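Local coordinates for protein amidohydrolase (Pseudomonas aeruginosa, PDB 2I5G) that probably acts as a metal-dependent dipeptidase of the membrane dipeptidase (M19) type, built on a TIM barrel, at residues D9-D14 and A75-A80; E166-I169 and P175-Y178; D226-A231 and I244-D249; N292-L297 and R305-V310. The protein carries 2 engineered substitutions. All coordinates share one frame; numbering follows the deposited sequence.

Interaction 1: D9-D14 and A75-A80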
loop_
_atom_site.group_PDB
_atom_site.type_symbol
_atom_site.label_atom_id
_atom_site.label_comp_id
_atom_site.label_asym_id
_atom_site.label_seq_id
_atom_site.Cartn_x
_atom_site.Cartn_y
_atom_site.Cartn_z
ATOM N N ASP A 9 -41.035 -0.069 18.573
ATOM C CA ASP A 9 -41.652 0.581 17.424
ATOM C C ASP A 9 -40.624 1.460 16.716
ATOM O O ASP A 9 -40.967 2.508 16.166
ATOM C CB ASP A 9 -42.832 1.444 17.887
ATOM C CG ASP A 9 -43.661 1.986 16.725
ATOM O OD1 ASP A 9 -44.363 1.187 16.068
ATOM O OD2 ASP A 9 -43.609 3.210 16.467
ATOM N N SER A 10 -39.364 1.040 16.717
ATOM C CA SER A 10 -38.339 1.852 16.077
ATOM C C SER A 10 -37.308 1.081 15.266
ATOM O O SER A 10 -37.098 -0.118 15.464
ATOM C CB SER A 10 -37.624 2.702 17.131
ATOM O OG SER A 10 -36.831 3.701 16.518
ATOM N N ILE A 11 -36.678 1.793 14.335
ATOM C CA ILE A 11 -35.643 1.230 13.484
ATOM C C ILE A 11 -34.330 1.413 14.220
ATOM O O ILE A 11 -33.847 2.533 14.358
ATOM C CB ILE A 11 -35.533 1.986 12.150
ATOM C CG1 ILE A 11 -36.846 1.881 11.380
ATOM C CG2 ILE A 11 -34.374 1.427 11.330
ATOM C CD1 ILE A 11 -37.231 0.462 11.051
ATOM N N VAL A 12 -33.761 0.324 14.721
ATOM C CA VAL A 12 -32.493 0.438 15.423
ATOM C C VAL A 12 -31.405 -0.124 14.525
ATOM O O VAL A 12 -31.540 -1.212 13.960
ATOM C CB VAL A 12 -32.525 -0.289 16.810
ATOM C CG1 VAL A 12 -33.889 -0.925 17.044
ATOM C CG2 VAL A 12 -31.408 -1.316 16.907
ATOM N N ILE A 13 -30.334 0.644 14.379
ATOM C CA ILE A 13 -29.220 0.257 13.533
ATOM C C ILE A 13 -27.911 0.488 14.252
ATOM O O ILE A 13 -27.791 1.427 15.036
ATOM C CB ILE A 13 -29.235 1.069 12.223
ATOM C CG1 ILE A 13 -30.446 0.648 11.383
ATOM C CG2 ILE A 13 -27.925 0.879 11.466
ATOM C CD1 ILE A 13 -30.580 1.372 10.066
ATOM N N ASP A 14 -26.933 -0.374 13.990
ATOM C CA ASP A 14 -25.626 -0.248 14.619
ATOM C C ASP A 14 -24.561 -0.087 13.556
ATOM O O ASP A 14 -24.395 -0.948 12.699
ATOM C CB ASP A 14 -25.322 -1.472 15.482
ATOM C CG ASP A 14 -24.043 -1.315 16.283
ATOM O OD1 ASP A 14 -23.817 -2.136 17.200
ATOM O OD2 ASP A 14 -23.263 -0.376 15.996
ATOM N N ALA A 75 -34.355 -0.595 1.563
ATOM C CA ALA A 75 -35.618 -1.304 1.470
ATOM C C ALA A 75 -35.472 -2.633 2.213
ATOM O O ALA A 75 -36.451 -3.180 2.716
ATOM C CB ALA A 75 -35.970 -1.551 0.019
ATOM N N ASP A 76 -34.250 -3.156 2.277
ATOM C CA ASP A 76 -34.018 -4.408 2.991
ATOM C C ASP A 76 -34.161 -4.144 4.496
ATOM O O ASP A 76 -34.500 -5.041 5.275
ATOM C CB ASP A 76 -32.620 -4.961 2.687
ATOM C CG ASP A 76 -32.460 -5.392 1.234
ATOM O OD1 ASP A 76 -33.297 -6.186 0.742
ATOM O OD2 ASP A 76 -31.491 -4.943 0.584
ATOM N N ILE A 77 -33.907 -2.902 4.890
ATOM C CA ILE A 77 -34.012 -2.517 6.286
ATOM C C ILE A 77 -35.469 -2.481 6.718
ATOM O O ILE A 77 -35.813 -2.930 7.803
ATOM C CB ILE A 77 -33.366 -1.156 6.513
ATOM C CG1 ILE A 77 -31.893 -1.242 6.120
ATOM C CG2 ILE A 77 -33.512 -0.743 7.960
ATOM C CD1 ILE A 77 -31.079 -0.038 6.489
ATOM N N ARG A 78 -36.325 -1.951 5.853
ATOM C CA ARG A 78 -37.753 -1.873 6.127
ATOM C C ARG A 78 -38.314 -3.286 6.145
ATOM O O ARG A 78 -39.190 -3.609 6.947
ATOM C CB ARG A 78 -38.451 -1.027 5.052
ATOM C CG ARG A 78 -39.948 -1.290 4.899
ATOM C CD ARG A 78 -40.645 -0.183 4.105
ATOM N NE ARG A 78 -39.957 0.168 2.859
ATOM C CZ ARG A 78 -39.941 -0.575 1.754
ATOM N NH1 ARG A 78 -40.581 -1.737 1.712
ATOM N NH2 ARG A 78 -39.287 -0.145 0.680
ATOM N N LYS A 79 -37.789 -4.133 5.267
ATOM C CA LYS A 79 -38.238 -5.515 5.191
ATOM C C LYS A 79 -37.880 -6.266 6.472
ATOM O O LYS A 79 -38.717 -6.959 7.054
ATOM C CB LYS A 79 -37.601 -6.211 3.990
ATOM C CG LYS A 79 -38.001 -7.666 3.863
ATOM C CD LYS A 79 -37.258 -8.388 2.747
ATOM C CE LYS A 79 -37.618 -7.835 1.374
ATOM N NZ LYS A 79 -36.865 -8.529 0.286
ATOM N N ALA A 80 -36.637 -6.121 6.912
ATOM C CA ALA A 80 -36.175 -6.790 8.116
ATOM C C ALA A 80 -37.028 -6.422 9.331
ATOM O O ALA A 80 -37.373 -7.279 10.148
ATOM C CB ALA A 80 -34.723 -6.439 8.374
#

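Interaction 2: E166-I169 and P175-Y178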
loop_
_atom_site.group_PDB
_atom_site.type_symbol
_atom_site.label_atom_id
_atom_site.label_comp_id
_atom_site.label_asym_id
_atom_site.label_seq_id
_atom_site.Cartn_x
_atom_site.Cartn_y
_atom_site.Cartn_z
ATOM N N GLU A 166 -9.392 14.176 5.916
ATOM C CA GLU A 166 -9.888 15.438 5.385
ATOM C C GLU A 166 -9.971 15.454 3.866
ATOM O O GLU A 166 -10.924 15.986 3.300
ATOM C CB GLU A 166 -9.024 16.606 5.850
ATOM C CG GLU A 166 -9.582 17.946 5.388
ATOM C CD GLU A 166 -8.731 19.125 5.807
ATOM O OE1 GLU A 166 -8.460 19.260 7.025
ATOM O OE2 GLU A 166 -8.340 19.919 4.920
ATOM N N GLU A 167 -8.975 14.878 3.202
ATOM C CA GLU A 167 -8.965 14.842 1.743
ATOM C C GLU A 167 -10.147 14.031 1.231
ATOM O O GLU A 167 -10.790 14.403 0.252
ATOM C CB GLU A 167 -7.647 14.251 1.237
ATOM C CG GLU A 167 -6.460 15.182 1.436
ATOM C CD GLU A 167 -5.121 14.517 1.179
ATOM O OE1 GLU A 167 -4.921 13.963 0.082
ATOM O OE2 GLU A 167 -4.256 14.553 2.076
ATOM N N VAL A 168 -10.444 12.931 1.912
ATOM C CA VAL A 168 -11.562 12.081 1.524
ATOM C C VAL A 168 -12.898 12.824 1.657
ATOM O O VAL A 168 -13.775 12.698 0.803
ATOM C CB VAL A 168 -11.596 10.781 2.382
ATOM C CG1 VAL A 168 -12.861 9.974 2.088
ATOM C CG2 VAL A 168 -10.362 9.942 2.085
ATOM N N ILE A 169 -13.057 13.601 2.722
ATOM C CA ILE A 169 -14.302 14.339 2.911
ATOM C C ILE A 169 -14.487 15.364 1.793
ATOM O O ILE A 169 -15.603 15.593 1.315
ATOM C CB ILE A 169 -14.322 15.085 4.267
ATOM C CG1 ILE A 169 -14.200 14.080 5.418
ATOM C CG2 ILE A 169 -15.612 15.904 4.389
ATOM C CD1 ILE A 169 -14.071 14.716 6.781
ATOM N N PRO A 175 -21.946 11.768 1.058
ATOM C CA PRO A 175 -21.582 11.812 2.472
ATOM C C PRO A 175 -20.666 10.662 2.883
ATOM O O PRO A 175 -20.824 9.536 2.412
ATOM C CB PRO A 175 -22.935 11.740 3.173
ATOM C CG PRO A 175 -23.846 12.421 2.206
ATOM C CD PRO A 175 -23.407 11.843 0.889
ATOM N N VAL A 176 -19.694 10.953 3.739
ATOM C CA VAL A 176 -18.796 9.924 4.249
ATOM C C VAL A 176 -19.105 9.811 5.742
ATOM O O VAL A 176 -19.941 10.555 6.262
ATOM C CB VAL A 176 -17.318 10.288 4.041
ATOM C CG1 VAL A 176 -17.023 10.393 2.544
ATOM C CG2 VAL A 176 -16.997 11.584 4.749
ATOM N N CYS A 177 -18.442 8.903 6.444
ATOM C CA CYS A 177 -18.758 8.753 7.855
ATOM C C CYS A 177 -17.630 8.239 8.724
ATOM O O CYS A 177 -16.609 7.754 8.230
ATOM C CB CYS A 177 -19.930 7.786 8.006
ATOM S SG CYS A 177 -19.493 6.073 7.515
ATOM N N TYR A 178 -17.842 8.375 10.030
ATOM C CA TYR A 178 -16.942 7.861 11.050
ATOM C C TYR A 178 -17.895 6.891 11.742
ATOM O O TYR A 178 -18.432 7.195 12.807
ATOM C CB TYR A 178 -16.516 8.935 12.053
ATOM C CG TYR A 178 -15.493 9.936 11.558
ATOM C CD1 TYR A 178 -14.379 9.528 10.826
ATOM C CD2 TYR A 178 -15.623 11.293 11.860
ATOM C CE1 TYR A 178 -13.418 10.447 10.403
ATOM C CE2 TYR A 178 -14.671 12.219 11.445
ATOM C CZ TYR A 178 -13.571 11.789 10.718
ATOM O OH TYR A 178 -12.627 12.705 10.312
#

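Interaction 3: D226-A231 and I244-D249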
loop_
_atom_site.group_PDB
_atom_site.type_symbol
_atom_site.label_atom_id
_atom_site.label_comp_id
_atom_site.label_asym_id
_atom_site.label_seq_id
_atom_site.Cartn_x
_atom_site.Cartn_y
_atom_site.Cartn_z
ATOM N N ASP A 226 -24.468 5.429 30.979
ATOM C CA ASP A 226 -24.627 6.889 31.016
ATOM C C ASP A 226 -23.433 7.648 30.453
ATOM O O ASP A 226 -23.597 8.695 29.835
ATOM C CB ASP A 226 -24.868 7.359 32.449
ATOM C CG ASP A 226 -26.267 7.058 32.931
ATOM O OD1 ASP A 226 -27.206 7.743 32.476
ATOM O OD2 ASP A 226 -26.427 6.134 33.759
ATOM N N ASP A 227 -22.232 7.131 30.681
ATOM C CA ASP A 227 -21.026 7.775 30.176
ATOM C C ASP A 227 -21.034 7.735 28.656
ATOM O O ASP A 227 -20.400 8.555 27.995
ATOM C CB ASP A 227 -19.782 7.066 30.711
ATOM C CG ASP A 227 -19.582 7.290 32.197
ATOM O OD1 ASP A 227 -19.350 8.451 32.598
ATOM O OD2 ASP A 227 -19.660 6.309 32.964
ATOM N N TYR A 228 -21.763 6.771 28.110
ATOM C CA TYR A 228 -21.879 6.612 26.667
ATOM C C TYR A 228 -22.840 7.683 26.147
ATOM O O TYR A 228 -22.541 8.381 25.179
ATOM C CB TYR A 228 -22.389 5.201 26.360
ATOM C CG TYR A 228 -22.505 4.842 24.898
ATOM C CD1 TYR A 228 -21.595 5.333 23.957
ATOM C CD2 TYR A 228 -23.483 3.944 24.464
ATOM C CE1 TYR A 228 -21.653 4.931 22.622
ATOM C CE2 TYR A 228 -23.548 3.535 23.136
ATOM C CZ TYR A 228 -22.627 4.028 22.220
ATOM O OH TYR A 228 -22.663 3.586 20.916
ATOM N N ALA A 229 -23.988 7.819 26.800
ATOM C CA ALA A 229 -24.957 8.833 26.402
ATOM C C ALA A 229 -24.273 10.195 26.479
ATOM O O ALA A 229 -24.504 11.064 25.645
ATOM C CB ALA A 229 -26.159 8.806 27.330
ATOM N N GLU A 230 -23.426 10.374 27.489
ATOM C CA GLU A 230 -22.702 11.627 27.668
ATOM C C GLU A 230 -21.893 11.952 26.417
ATOM O O GLU A 230 -21.925 13.076 25.911
ATOM C CB GLU A 230 -21.762 11.522 28.871
ATOM C CG GLU A 230 -20.797 12.690 29.021
ATOM C CD GLU A 230 -19.878 12.548 30.229
ATOM O OE1 GLU A 230 -18.948 13.375 30.374
ATOM O OE2 GLU A 230 -20.084 11.614 31.036
ATOM N N ALA A 231 -21.165 10.959 25.920
ATOM C CA ALA A 231 -20.351 11.156 24.732
ATOM C C ALA A 231 -21.241 11.380 23.513
ATOM O O ALA A 231 -20.915 12.177 22.639
ATOM C CB ALA A 231 -19.433 9.950 24.515
ATOM N N ILE A 244 -25.866 12.261 13.429
ATOM C CA ILE A 244 -25.357 11.416 14.502
ATOM C C ILE A 244 -26.085 10.073 14.590
ATOM O O ILE A 244 -27.282 9.988 14.343
ATOM C CB ILE A 244 -25.465 12.144 15.859
ATOM C CG1 ILE A 244 -24.743 11.352 16.939
ATOM C CG2 ILE A 244 -26.930 12.322 16.243
ATOM C CD1 ILE A 244 -24.821 11.992 18.300
ATOM N N GLY A 245 -25.346 9.028 14.946
ATOM C CA GLY A 245 -25.928 7.704 15.059
ATOM C C GLY A 245 -25.109 6.801 15.964
ATOM O O GLY A 245 -24.149 7.247 16.600
ATOM N N ILE A 246 -25.481 5.525 16.014
ATOM C CA ILE A 246 -24.783 4.558 16.849
ATOM C C ILE A 246 -23.830 3.648 16.082
ATOM O O ILE A 246 -24.129 3.221 14.967
ATOM C CB ILE A 246 -25.795 3.680 17.617
ATOM C CG1 ILE A 246 -26.526 4.536 18.645
ATOM C CG2 ILE A 246 -25.088 2.518 18.310
ATOM C CD1 ILE A 246 -25.600 5.239 19.628
ATOM N N GLY A 247 -22.683 3.372 16.701
ATOM C CA GLY A 247 -21.665 2.488 16.144
ATOM C C GLY A 247 -20.953 1.830 17.325
ATOM O O GLY A 247 -19.775 2.087 17.585
ATOM N N THR A 248 -21.682 0.982 18.050
ATOM C CA THR A 248 -21.169 0.313 19.248
ATOM C C THR A 248 -19.773 -0.278 19.159
ATOM O O THR A 248 -18.955 -0.089 20.060
ATOM C CB THR A 248 -22.104 -0.820 19.708
ATOM O OG1 THR A 248 -21.957 -1.948 18.836
ATOM C CG2 THR A 248 -23.543 -0.355 19.690
ATOM N N ASP A 249 -19.503 -1.009 18.087
ATOM C CA ASP A 249 -18.203 -1.630 17.922
ATOM C C ASP A 249 -18.179 -2.872 18.815
ATOM O O ASP A 249 -17.182 -3.161 19.470
ATOM C CB ASP A 249 -17.103 -0.641 18.321
ATOM C CG ASP A 249 -15.722 -1.075 17.867
ATOM O OD1 ASP A 249 -15.630 -1.860 16.900
ATOM O OD2 ASP A 249 -14.721 -0.614 18.465
#

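Interaction 4: N292-L297 and R305-V310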
loop_
_atom_site.group_PDB
_atom_site.type_symbol
_atom_site.label_atom_id
_atom_site.label_comp_id
_atom_site.label_asym_id
_atom_site.label_seq_id
_atom_site.Cartn_x
_atom_site.Cartn_y
_atom_site.Cartn_z
ATOM N N ASN A 292 -31.423 -0.645 26.356
ATOM C CA ASN A 292 -31.122 0.184 27.521
ATOM C C ASN A 292 -30.601 1.547 27.086
ATOM O O ASN A 292 -30.564 2.494 27.875
ATOM C CB ASN A 292 -30.069 -0.480 28.399
ATOM C CG ASN A 292 -30.514 -1.812 28.929
ATOM O OD1 ASN A 292 -29.753 -2.510 29.594
ATOM N ND2 ASN A 292 -31.751 -2.180 28.637
ATOM N N LEU A 293 -30.189 1.633 25.825
ATOM C CA LEU A 293 -29.659 2.869 25.276
ATOM C C LEU A 293 -30.800 3.801 24.879
ATOM O O LEU A 293 -30.670 5.025 24.930
ATOM C CB LEU A 293 -28.766 2.548 24.076
ATOM C CG LEU A 293 -27.934 3.684 23.482
ATOM C CD1 LEU A 293 -27.266 4.494 24.584
ATOM C CD2 LEU A 293 -26.899 3.090 22.546
ATOM N N THR A 294 -31.922 3.216 24.482
ATOM C CA THR A 294 -33.089 4.001 24.107
ATOM C C THR A 294 -33.678 4.557 25.394
ATOM O O THR A 294 -33.988 5.744 25.491
ATOM C CB THR A 294 -34.140 3.126 23.391
ATOM O OG1 THR A 294 -33.625 2.721 22.115
ATOM C CG2 THR A 294 -35.439 3.894 23.183
ATOM N N GLU A 295 -33.821 3.688 26.386
ATOM C CA GLU A 295 -34.362 4.080 27.677
ATOM C C GLU A 295 -33.486 5.144 28.337
ATOM O O GLU A 295 -33.996 6.123 28.881
ATOM C CB GLU A 295 -34.475 2.852 28.586
ATOM C CG GLU A 295 -34.746 3.172 30.052
ATOM C CD GLU A 295 -34.970 1.926 30.899
ATOM O OE1 GLU A 295 -34.268 0.914 30.676
ATOM O OE2 GLU A 295 -35.841 1.965 31.799
ATOM N N THR A 296 -32.170 4.956 28.284
ATOM C CA THR A 296 -31.247 5.910 28.890
ATOM C C THR A 296 -31.337 7.282 28.236
ATOM O O THR A 296 -31.758 8.247 28.869
ATOM C CB THR A 296 -29.786 5.398 28.834
ATOM O OG1 THR A 296 -29.644 4.265 29.704
ATOM C CG2 THR A 296 -28.817 6.485 29.281
ATOM N N LEU A 297 -30.942 7.375 26.974
ATOM C CA LEU A 297 -31.012 8.646 26.263
ATOM C C LEU A 297 -32.366 9.307 26.519
ATOM O O LEU A 297 -32.469 10.528 26.698
ATOM C CB LEU A 297 -30.826 8.415 24.762
ATOM C CG LEU A 297 -29.399 8.121 24.299
ATOM C CD1 LEU A 297 -29.432 7.516 22.908
ATOM C CD2 LEU A 297 -28.586 9.397 24.305
ATOM N N ARG A 305 -38.529 12.093 19.269
ATOM C CA ARG A 305 -38.142 12.318 17.879
ATOM C C ARG A 305 -36.640 12.250 17.641
ATOM O O ARG A 305 -36.189 11.627 16.680
ATOM C CB ARG A 305 -38.684 13.668 17.409
ATOM C CG ARG A 305 -38.806 13.824 15.901
ATOM C CD ARG A 305 -38.016 15.032 15.445
ATOM N NE ARG A 305 -37.969 16.043 16.495
ATOM C CZ ARG A 305 -37.060 17.006 16.559
ATOM N NH1 ARG A 305 -36.125 17.090 15.624
ATOM N NH2 ARG A 305 -37.066 17.869 17.570
ATOM N N VAL A 306 -35.865 12.897 18.506
ATOM C CA VAL A 306 -34.417 12.874 18.365
ATOM C C VAL A 306 -33.930 11.451 18.609
ATOM O O VAL A 306 -33.065 10.955 17.898
ATOM C CB VAL A 306 -33.724 13.828 19.369
ATOM C CG1 VAL A 306 -32.205 13.753 19.191
ATOM C CG2 VAL A 306 -34.206 15.257 19.157
ATOM N N VAL A 307 -34.484 10.792 19.619
ATOM C CA VAL A 307 -34.093 9.421 19.920
ATOM C C VAL A 307 -34.255 8.521 18.691
ATOM O O VAL A 307 -33.344 7.768 18.356
ATOM C CB VAL A 307 -34.930 8.836 21.085
ATOM C CG1 VAL A 307 -34.542 7.380 21.327
ATOM C CG2 VAL A 307 -34.712 9.661 22.348
ATOM N N ARG A 308 -35.404 8.594 18.019
ATOM C CA ARG A 308 -35.628 7.773 16.830
ATOM C C ARG A 308 -34.430 7.988 15.910
ATOM O O ARG A 308 -33.905 7.047 15.308
ATOM C CB ARG A 308 -36.885 8.210 16.068
ATOM C CG ARG A 308 -38.048 8.705 16.908
ATOM C CD ARG A 308 -38.980 7.598 17.366
ATOM N NE ARG A 308 -39.432 6.757 16.264
ATOM C CZ ARG A 308 -40.481 5.943 16.325
ATOM N NH1 ARG A 308 -41.207 5.861 17.432
ATOM N NH2 ARG A 308 -40.790 5.185 15.282
ATOM N N LYS A 309 -34.011 9.246 15.807
ATOM C CA LYS A 309 -32.886 9.631 14.960
ATOM C C LYS A 309 -31.624 8.871 15.326
ATOM O O LYS A 309 -31.136 8.047 14.557
ATOM C CB LYS A 309 -32.585 11.125 15.101
ATOM C CG LYS A 309 -33.772 12.045 14.961
ATOM C CD LYS A 309 -34.359 11.971 13.577
ATOM C CE LYS A 309 -35.104 13.252 13.265
ATOM N NZ LYS A 309 -34.215 14.439 13.430
ATOM N N VAL A 310 -31.104 9.166 16.512
ATOM C CA VAL A 310 -29.880 8.556 16.993
ATOM C C VAL A 310 -29.898 7.037 16.991
ATOM O O VAL A 310 -28.865 6.410 16.779
ATOM C CB VAL A 310 -29.541 9.048 18.412
ATOM C CG1 VAL A 310 -28.213 8.466 18.856
ATOM C CG2 VAL A 310 -29.481 10.568 18.431
#

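Interaction 1: D9-D14 and A75-A80
Ile-11 is the first residue of 9-14 to touch helix 74-82, and it does so with its branch methyl: CG2 lies 4.1 Å from CG2 of Ile-77. The chain is still irregular here, on its way from a short helix into strand 13-17, and the closest backbone approach, Ile-11 CA to Arg-78 CA, is 8.3 Å, a gap the side chains have to bridge. With CG1 of Ile-11 beside its own backbone N (chi1 -61°), CG2 is the branch left facing the helix, while CD1 stays farther from Ile-77. Val-12, the next residue, turns its side chain to the opposite side, onto Leu-34, as expected of an extended chain, and its backbone bonds to Thr-35 and Ala-36 tie the chain to strand 36-40 and the loop before it.

Two residues on from Ile-11, Ile-13 faces the helix again. Its chain is fully stretched (chi2 180°), which carries CD1 out to meet CD1 of Ile-77 at 3.9 Å and CG2 of Ile-77 at 4.2 Å; the two side chains cross at roughly a right angle. CG2 of Ile-77 therefore sits against two methyls, CG2 of Ile-11 and CD1 of Ile-13, which themselves are 4.0 Å apart. Val-316 of helix 304-323 packs on both Ile-11 and Ile-13, so this small apolar cluster is shared by two helices. Helices 74-82 and 304-323 thus pack round the N-terminal end of strand 13-17, at the end of the TIM barrel away from the C-terminal strand ends where active sites of this fold lie.

Interaction 2: E166-I169 and P175-Y178
OE1 of Glu-167 has two partners, beside Val-168 and Ile-169, the residues that meet Val-176: it forms a salt bridge with NH1 of Arg-133 of the second subunit and accepts a weak hydrogen bond from Leu-137 N of its own chain. Glu-167 makes no contact with 175-178, so the polar side of helix 162-171 serves the dimer while another side serves the barrel.

The link to the strand is made by carbon. Val-176 is the central side chain, wedged against two successive helix residues, one methyl for each. Its CG2 reaches CG1 of Ile-169 at 3.8 Å, the side chains crossing at about a right angle, and its CG1 reaches CG1 of Val-168 at 4.2 Å. The torsion of Val-176 (chi1 -63°) sets CG2 between its backbone N and carbonyl carbon, which is what turns both methyls to the helix. Here the backbones come near: Ile-169 CA and Val-176 CA are 6.4 Å apart. Ile-169 touches Val-176 with the middle of its chain; beyond that, the extended end (chi2 174°) brings CD1 to the hydroxyl end of Tyr-178, 4.3 Å from OH, a loose touch. Phe-200 and Ile-201 of helix 195-203 also pack on Ile-169. Cys-177, between Val-176 and Tyr-178, turns the other way, onto Trp-315.

What meets across the contact is almost all methyl and methylene surface, buried, with the Tyr-178 hydroxyl at its margin. Dispersion and exclusion of water hold the helix on the strand, while backbone bonds on both sides, to Phe-207 and to Cys-155, hold the strand in the barrel.

Interaction 3: D226-A231 and I244-D249
Tyr-228 and Thr-248 mark the closest backbone approach, their CA atoms 9.8 Å apart, so helix 225-239 stands well off the chain of 244-249 and one long side chain spans the gap. That side chain is Tyr-228. Its CG lies anti to the backbone N (chi1 -177°), which carries the ring away from the helix toward 244-249 and places the hydroxyl among three successive residues of the other segment.

Ile-246 takes most of the contact. With chi2 at -57° its CD1 folds back beside CG2, and both methyls face the phenol oxygen from the same side: Tyr-228 OH is 3.6 Å from CD1 and 3.7 Å from CG2 of Ile-246. CD1 also comes within 4.1 Å of CZ of Tyr-228, meeting the ring at an oblique angle. The two elements are the helix and the second strand of a beta-alpha-beta unit, strand 207-210, helix 225-239, strand 244-246, the repeating step of a TIM barrel. The tyrosine reaches back to the first strand of the same unit as well, for its hydroxyl hydrogen-bonds to the carbonyl oxygen of Val-210. That bond satisfies a buried polar atom and should fix where the ring ends, next to Gly-247.

Past Ile-246 the contact thins. Tyr-228 OH is 4.2 Å from the backbone N of Gly-247, and 4.0 Å from CA of Thr-248. The methyl of Thr-248, CG2, sits 4.2 Å from the same oxygen, while its hydroxyl, OG1, has a different partner, hydrogen-bonding to Asp-14 OD1 of strand 13-17.

Interaction 4: N292-L297 and R305-V310
Thr-294 and Val-307 meet where 292-297 and 305-310 come nearest, with their CA atoms 6.9 Å apart. The touch is between methyls, CG2 of Thr-294 to CG1 of Val-307 at 4.0 Å, and the side chains cross at about a right angle. Thr-294 splits its two branches by task: with chi1 at -68° the methyl lies anti to its backbone N and faces Val-307, while OG1 lies beside that N and hydrogen-bonds to His-7 ND1. Val-307 has CG1 anti to its own N (chi1 177°), and it is this methyl that makes the contact.

About one turn further on, Leu-297 and Val-310 repeat the pairing more loosely. Leu-297, its chi2 extended at 163°, presents CD1 to CG1 of Val-310 at 4.3 Å, and Val-310 holds the same rotamer as Val-307. On a different side of the first helix, Thr-296 bends its hydroxyl back onto its own turn: OG1 donates to the backbone O of Asn-292 at 2.7 Å, the oxygen that also takes the N-H of Thr-296 at 3.0 Å. That side-chain bond absorbs a buried hydroxyl within the helix.

Residues three apart on each helix, Thr-294 and Leu-297 against Val-307 and Val-310, build a buried apolar seam in a helix-loop-helix; Met-302 of the connecting loop packs on Leu-297 and Val-307. The pair comes at the C-terminal end of this TIM-barrel chain.

Along the chain the four contacts close one after another, in the order 1 to 4, all within the one membrane dipeptidase fold. Interactions 3 and 4 are the nearest neighbours, centres 10 Å apart: Leu-293 packs on the Tyr-228 ring, and Val-310 lies against Ile-244. Interaction 1 meets both, through Asp-14 next to Gly-247 and through Asp-9 beside Arg-308, so the first strand, 13-17, lies close to strand 244-246 and helix 304-323, bringing the two ends of the chain together. Interaction 2 stands apart, about 25 Å from the centres of 1 and 4, yet shares with interaction 3 the three-strand sheet 177-181, 207-210, 244-246.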